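PDB 6KRY: enterotoxin SEN variant from Staphylococcus aureus, which probably acts as a superantigen toxin of the staphylococcal and streptococcal toxin family, whose members typically bridge MHC class II molecules and T-cell receptors. Local coordinates for residues I137-A142 and V213-Y218; I176-N181 and F188-Y193. All coordinates share one frame; numbering follows the deposited sequence.

Interaction 1: I137-A142 and V213-Y218; sequences IKTKKA and VSSSNY
The carbonyl oxygen of A142 is gripped by two donors: S215 N donates to A142 O at 2.9 Å in a nearly straight bond (165° at the hydrogen), its nitrogen tilted 23° from the carbonyl plane, and a water donates to the same oxygen. That water also accepts from S216 N and is hydrogen-bonded to S214 OG, which ties the turn 214-217 to A142 a second time. The CA of S214 adds a weaker CH...O contact to A142 O. One residue back, S215 OG gives its proton to K141 O at 2.7 Å, lying in the carbonyl plane on a lone pair. Its chi1 of 62° sets OG between the backbone N and the carbonyl carbon, beside K141 O; with its own N on A142 O, one serine serves two successive carbonyls. S215 OG has a further partner in R119. The apolar part is small: the methyl CG2 of T139 meets S215 CB at 3.7 Å. T139 OG1, anti to the backbone N, accepts a long bond from K141 N at 3.3 Å, closing an ST turn around the corner at K140; T139 OG1 also bonds to OE2 of E148, whose OE1 takes K141 NZ in a salt bridge. The contact thus lies where strand 130-139 leaves the main beta-grasp sheet and the chain bends toward strand 143-145, which pairs with 212-214; strand 114-127 lies alongside 130-139, and helix 146-161 supplies E148 to the turn.

Interaction 2: I176-N181 and F188-Y193; sequences IFFHSN and FYYDLY
A beta hairpin at one edge of the beta-grasp sheet brings I176-F178 against F188-Y190, the two strands running antiparallel at 167° with 188-191 as the outermost strand within the chain. I176 with Y190 and F178 with F188 are hydrogen-bonded pairs, each joined by two backbone bonds; the shortest is F178 N to F188 O at 2.8 Å. Between them F177 and Y189 form a non-hydrogen-bonded pair, their side chains on the face opposite to the other two pairs. There Y189 CB sits over the centre of the F177 ring, 3.5 Å from its centroid, as a CH-pi contact. The two side chains run side by side, pointing the same way, with their rings oblique to each other, and F177 CZ reaches Y189 CD1 at 3.6 Å. On the other face, F178, F188 and Y190 form an aromatic cluster. F188 CG takes the position between its backbone N and carbonyl carbon (chi1 57°), and its ring receives F178 CB over one face, toward the rim. The F178 and F188 planes are nearly parallel, 18° apart, but slid so far that the rings barely overlap; F178 CD1 meets F188 CE2 at 3.6 Å. F178 CE1 touches Y190 CD2 at 4.0 Å, with the planes steeply inclined. Alongside, I176 CG2 packs on Y190 CB at 3.8 Å. Helix 146-161 lies against I176 and Y190, while R211 makes a cation-pi contact with F188 and F206 meets Y190 edge-to-face. The side-chain contacts between the strands are therefore apolar and aromatic, with CH groups set against ring faces, while four backbone bonds across the hairpin fix the register and F177 bonds D221 of strand 218-225 on its other side.

Overall arrangement
From the N terminus, the chain first reaches 137-142, at the end of strand 130-139, and then runs through strand 143-145 and helix 146-161 to strand 173-180. Interaction 2 closes a short loop there, where the chain turns back and 188-193 pairs with 176-181. Helix 200-203 follows, and strand 212-214 leads into 213-218, which comes back to 137-142 and closes the long loop of interaction 1, so interaction 2 is nested inside it. Their centres are 15 Å apart, yet they touch: N217 O and N181 N, 2.8 Å apart, probably share a hydrogen bond. Both contacts reach the same five-stranded sheet, interaction 1 where the small sheet 143-145 with 212-214 adjoins it.

Interaction 1: I137-A142 and V213-Y218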
loop_
_atom_site.group_PDB
_atom_site.type_symbol
_atom_site.label_atom_id
_atom_site.label_comp_id
_atom_site.label_asym_id
_atom_site.label_seq_id
_atom_site.Cartn_x
_atom_site.Cartn_y
_atom_site.Cartn_z
ATOM N N ILE A 137 9.664 10.357 -2.001
ATOM C CA ILE A 137 8.262 10.188 -2.367
ATOM C C ILE A 137 7.533 11.364 -1.710
ATOM O O ILE A 137 8.074 12.009 -0.791
ATOM C CB ILE A 137 7.710 8.829 -1.907
ATOM C CG1 ILE A 137 7.752 8.731 -0.383
ATOM C CG2 ILE A 137 8.449 7.670 -2.568
ATOM C CD1 ILE A 137 7.070 7.515 0.180
ATOM N N LYS A 138 6.340 11.665 -2.198
ATOM C CA LYS A 138 5.635 12.831 -1.777
ATOM C C LYS A 138 4.194 12.480 -1.436
ATOM O O LYS A 138 3.654 11.519 -1.933
ATOM C CB LYS A 138 5.606 13.860 -2.903
ATOM C CG LYS A 138 6.985 14.339 -3.301
ATOM C CD LYS A 138 6.991 15.422 -4.343
ATOM C CE LYS A 138 8.375 15.514 -4.942
ATOM N NZ LYS A 138 8.597 16.868 -5.473
ATOM N N THR A 139 3.606 13.288 -0.562
ATOM C CA THR A 139 2.186 13.174 -0.192
ATOM C C THR A 139 1.661 14.576 0.109
ATOM O O THR A 139 2.430 15.462 0.505
ATOM C CB THR A 139 1.954 12.224 0.990
ATOM O OG1 THR A 139 0.564 12.051 1.238
ATOM C CG2 THR A 139 2.592 12.692 2.274
ATOM N N LYS A 140 0.357 14.729 -0.067
ATOM C CA LYS A 140 -0.309 15.968 0.246
ATOM C C LYS A 140 -1.041 15.877 1.585
ATOM O O LYS A 140 -1.817 16.778 1.916
ATOM C CB LYS A 140 -1.288 16.339 -0.870
ATOM C CG LYS A 140 -0.677 17.212 -1.958
ATOM C CD LYS A 140 -1.065 18.693 -1.863
ATOM C CE LYS A 140 -0.668 19.466 -3.108
ATOM N NZ LYS A 140 -1.334 20.788 -3.178
ATOM N N LYS A 141 -0.792 14.821 2.347
ATOM C CA LYS A 141 -1.560 14.481 3.550
ATOM C C LYS A 141 -0.697 14.625 4.789
ATOM O O LYS A 141 0.441 14.174 4.777
ATOM C CB LYS A 141 -2.047 13.040 3.459
ATOM C CG LYS A 141 -2.846 12.738 2.196
ATOM C CD LYS A 141 -3.331 11.305 2.087
ATOM C CE LYS A 141 -4.225 11.134 0.871
ATOM N NZ LYS A 141 -4.278 9.757 0.391
ATOM N N ALA A 142 -1.252 15.250 5.836
ATOM C CA ALA A 142 -0.542 15.420 7.119
ATOM C C ALA A 142 -0.419 14.064 7.824
ATOM O O ALA A 142 0.653 13.683 8.268
ATOM C CB ALA A 142 -1.216 16.450 7.992
ATOM N N VAL A 213 0.618 7.305 9.839
ATOM C CA VAL A 213 1.701 8.038 10.470
ATOM C C VAL A 213 1.626 9.525 10.077
ATOM O O VAL A 213 1.023 9.906 9.086
ATOM C CB VAL A 213 3.081 7.464 10.073
ATOM C CG1 VAL A 213 3.258 6.029 10.531
ATOM C CG2 VAL A 213 3.363 7.545 8.577
ATOM N N SER A 214 2.363 10.345 10.834
ATOM C CA SER A 214 2.597 11.735 10.509
ATOM C C SER A 214 3.614 11.842 9.365
ATOM O O SER A 214 4.772 11.469 9.500
ATOM C CB SER A 214 3.081 12.469 11.760
ATOM O OG SER A 214 3.462 13.800 11.429
ATOM N N SER A 215 3.207 12.395 8.236
ATOM C CA SER A 215 4.129 12.552 7.073
ATOM C C SER A 215 5.318 13.467 7.426
ATOM O O SER A 215 6.369 13.311 6.829
ATOM C CB SER A 215 3.427 13.033 5.844
ATOM O OG SER A 215 2.861 14.314 6.043
ATOM N N SER A 216 5.170 14.343 8.422
ATOM C CA SER A 216 6.288 15.250 8.813
ATOM C C SER A 216 7.365 14.471 9.566
ATOM O O SER A 216 8.490 14.940 9.656
ATOM C CB SER A 216 5.851 16.474 9.584
ATOM O OG SER A 216 5.523 16.159 10.929
ATOM N N ASN A 217 7.037 13.286 10.100
ATOM C CA ASN A 217 7.892 12.677 11.132
ATOM C C ASN A 217 8.500 11.331 10.712
ATOM O O ASN A 217 9.000 10.651 11.573
ATOM C CB ASN A 217 7.166 12.497 12.476
ATOM C CG ASN A 217 8.099 12.128 13.620
ATOM O OD1 ASN A 217 9.222 12.629 13.704
ATOM N ND2 ASN A 217 7.618 11.291 14.523
ATOM N N TYR A 218 8.489 10.971 9.422
ATOM C CA TYR A 218 8.952 9.665 9.031
ATOM C C TYR A 218 9.932 9.789 7.867
ATOM O O TYR A 218 9.842 10.678 7.010
ATOM C CB TYR A 218 7.788 8.708 8.729
ATOM C CG TYR A 218 7.310 8.014 9.968
ATOM C CD1 TYR A 218 6.463 8.643 10.870
ATOM C CD2 TYR A 218 7.787 6.752 10.294
ATOM C CE1 TYR A 218 6.144 8.056 12.088
ATOM C CE2 TYR A 218 7.464 6.146 11.496
ATOM C CZ TYR A 218 6.636 6.793 12.393
ATOM O OH TYR A 218 6.261 6.169 13.551
HETATM O O HOH W 1 2.482 15.497 9.243
#

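Interaction 2: I176-N181 and F188-Y193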
loop_
_atom_site.group_PDB
_atom_site.type_symbol
_atom_site.label_atom_id
_atom_site.label_comp_id
_atom_site.label_asym_id
_atom_site.label_seq_id
_atom_site.Cartn_x
_atom_site.Cartn_y
_atom_site.Cartn_z
ATOM N N ILE A 176 11.913 -2.920 4.012
ATOM C CA ILE A 176 11.602 -1.512 4.051
ATOM C C ILE A 176 11.283 -1.142 5.495
ATOM O O ILE A 176 10.407 -1.681 6.093
ATOM C CB ILE A 176 10.470 -1.152 3.081
ATOM C CG1 ILE A 176 10.194 0.341 3.209
ATOM C CG2 ILE A 176 9.213 -1.990 3.291
ATOM C CD1 ILE A 176 9.242 0.914 2.200
ATOM N N PHE A 177 12.074 -0.200 6.029
ATOM C CA PHE A 177 11.980 0.265 7.385
ATOM C C PHE A 177 11.395 1.672 7.431
ATOM O O PHE A 177 11.841 2.522 6.710
ATOM C CB PHE A 177 13.373 0.411 8.000
ATOM C CG PHE A 177 13.809 -0.765 8.819
ATOM C CD1 PHE A 177 13.478 -0.839 10.164
ATOM C CD2 PHE A 177 14.517 -1.804 8.232
ATOM C CE1 PHE A 177 13.871 -1.934 10.923
ATOM C CE2 PHE A 177 14.898 -2.896 8.989
ATOM C CZ PHE A 177 14.585 -2.947 10.329
ATOM N N PHE A 178 10.467 1.893 8.347
ATOM C CA PHE A 178 9.835 3.176 8.564
ATOM C C PHE A 178 10.355 3.710 9.892
ATOM O O PHE A 178 10.109 3.077 10.920
ATOM C CB PHE A 178 8.309 3.031 8.559
ATOM C CG PHE A 178 7.764 2.562 7.231
ATOM C CD1 PHE A 178 7.692 1.216 6.927
ATOM C CD2 PHE A 178 7.369 3.481 6.271
ATOM C CE1 PHE A 178 7.206 0.791 5.698
ATOM C CE2 PHE A 178 6.899 3.055 5.035
ATOM C CZ PHE A 178 6.813 1.711 4.761
ATOM N N HIS A 179 11.104 4.813 9.852
ATOM C CA HIS A 179 11.798 5.370 11.051
ATOM C C HIS A 179 11.209 6.729 11.411
ATOM O O HIS A 179 11.074 7.565 10.532
ATOM C CB HIS A 179 13.293 5.598 10.775
ATOM C CG HIS A 179 14.083 4.339 10.816
ATOM N ND1 HIS A 179 14.536 3.720 9.670
ATOM C CD2 HIS A 179 14.448 3.553 11.857
ATOM C CE1 HIS A 179 15.190 2.613 10.006
ATOM N NE2 HIS A 179 15.119 2.471 11.335
ATOM N N SER A 180 10.933 6.953 12.699
ATOM C CA SER A 180 10.512 8.284 13.152
ATOM C C SER A 180 11.737 9.225 13.180
ATOM O O SER A 180 12.773 8.914 13.768
ATOM C CB SER A 180 9.792 8.210 14.490
ATOM O OG SER A 180 10.657 7.752 15.500
ATOM N N ASN A 181 11.587 10.403 12.567
ATOM C CA ASN A 181 12.588 11.452 12.558
ATOM C C ASN A 181 12.944 11.891 13.979
ATOM O O ASN A 181 14.095 12.146 14.259
ATOM C CB ASN A 181 12.121 12.695 11.798
ATOM C CG ASN A 181 11.887 12.415 10.333
ATOM O OD1 ASN A 181 12.189 11.327 9.879
ATOM N ND2 ASN A 181 11.338 13.378 9.607
ATOM N N PHE A 188 9.581 0.279 12.421
ATOM C CA PHE A 188 9.047 -1.021 12.033
ATOM C C PHE A 188 9.378 -1.248 10.565
ATOM O O PHE A 188 9.704 -0.292 9.845
ATOM C CB PHE A 188 7.535 -1.090 12.247
ATOM C CG PHE A 188 6.754 -0.026 11.516
ATOM C CD1 PHE A 188 6.640 1.244 12.036
ATOM C CD2 PHE A 188 6.152 -0.297 10.291
ATOM C CE1 PHE A 188 5.916 2.224 11.372
ATOM C CE2 PHE A 188 5.427 0.679 9.629
ATOM C CZ PHE A 188 5.293 1.929 10.177
ATOM N N TYR A 189 9.307 -2.513 10.146
ATOM C CA TYR A 189 9.667 -2.852 8.821
ATOM C C TYR A 189 8.671 -3.857 8.234
ATOM O O TYR A 189 7.931 -4.495 8.966
ATOM C CB TYR A 189 11.105 -3.371 8.784
ATOM C CG TYR A 189 11.316 -4.798 9.235
ATOM C CD1 TYR A 189 11.655 -5.095 10.549
ATOM C CD2 TYR A 189 11.230 -5.852 8.338
ATOM C CE1 TYR A 189 11.881 -6.405 10.956
ATOM C CE2 TYR A 189 11.446 -7.160 8.729
ATOM C CZ TYR A 189 11.799 -7.436 10.037
ATOM O OH TYR A 189 12.040 -8.729 10.407
ATOM N N TYR A 190 8.652 -3.912 6.897
ATOM C CA TYR A 190 8.043 -4.984 6.148
ATOM C C TYR A 190 9.129 -5.717 5.352
ATOM O O TYR A 190 10.088 -5.099 4.861
ATOM C CB TYR A 190 6.992 -4.456 5.176
ATOM C CG TYR A 190 5.797 -3.776 5.795
ATOM C CD1 TYR A 190 5.152 -4.310 6.903
ATOM C CD2 TYR A 190 5.254 -2.643 5.222
ATOM C CE1 TYR A 190 4.059 -3.687 7.480
ATOM C CE2 TYR A 190 4.145 -2.021 5.765
ATOM C CZ TYR A 190 3.532 -2.553 6.893
ATOM O OH TYR A 190 2.425 -1.969 7.439
ATOM N N ASP A 191 8.961 -7.031 5.230
ATOM C CA ASP A 191 9.784 -7.843 4.408
ATOM C C ASP A 191 9.154 -7.858 3.016
ATOM O O ASP A 191 8.018 -8.305 2.855
ATOM C CB ASP A 191 9.879 -9.229 5.041
ATOM C CG ASP A 191 10.590 -10.313 4.252
ATOM O OD1 ASP A 191 10.932 -10.084 3.050
ATOM O OD2 ASP A 191 10.796 -11.426 4.857
ATOM N N LEU A 192 9.913 -7.410 2.020
ATOM C CA LEU A 192 9.469 -7.292 0.646
ATOM C C LEU A 192 9.028 -8.627 0.042
ATOM O O LEU A 192 8.191 -8.616 -0.864
ATOM C CB LEU A 192 10.575 -6.672 -0.220
ATOM C CG LEU A 192 10.946 -5.221 0.095
ATOM C CD1 LEU A 192 12.121 -4.792 -0.761
ATOM C CD2 LEU A 192 9.757 -4.287 -0.100
ATOM N N TYR A 193 9.605 -9.750 0.495
ATOM C CA TYR A 193 9.326 -11.039 -0.110
ATOM C C TYR A 193 8.424 -11.874 0.790
ATOM O O TYR A 193 8.272 -13.056 0.554
ATOM C CB TYR A 193 10.654 -11.714 -0.452
ATOM C CG TYR A 193 11.376 -10.992 -1.558
ATOM C CD1 TYR A 193 10.837 -10.904 -2.825
ATOM C CD2 TYR A 193 12.589 -10.368 -1.330
ATOM C CE1 TYR A 193 11.498 -10.236 -3.849
ATOM C CE2 TYR A 193 13.248 -9.670 -2.335
ATOM C CZ TYR A 193 12.706 -9.613 -3.597
ATOM O OH TYR A 193 13.390 -8.946 -4.553
#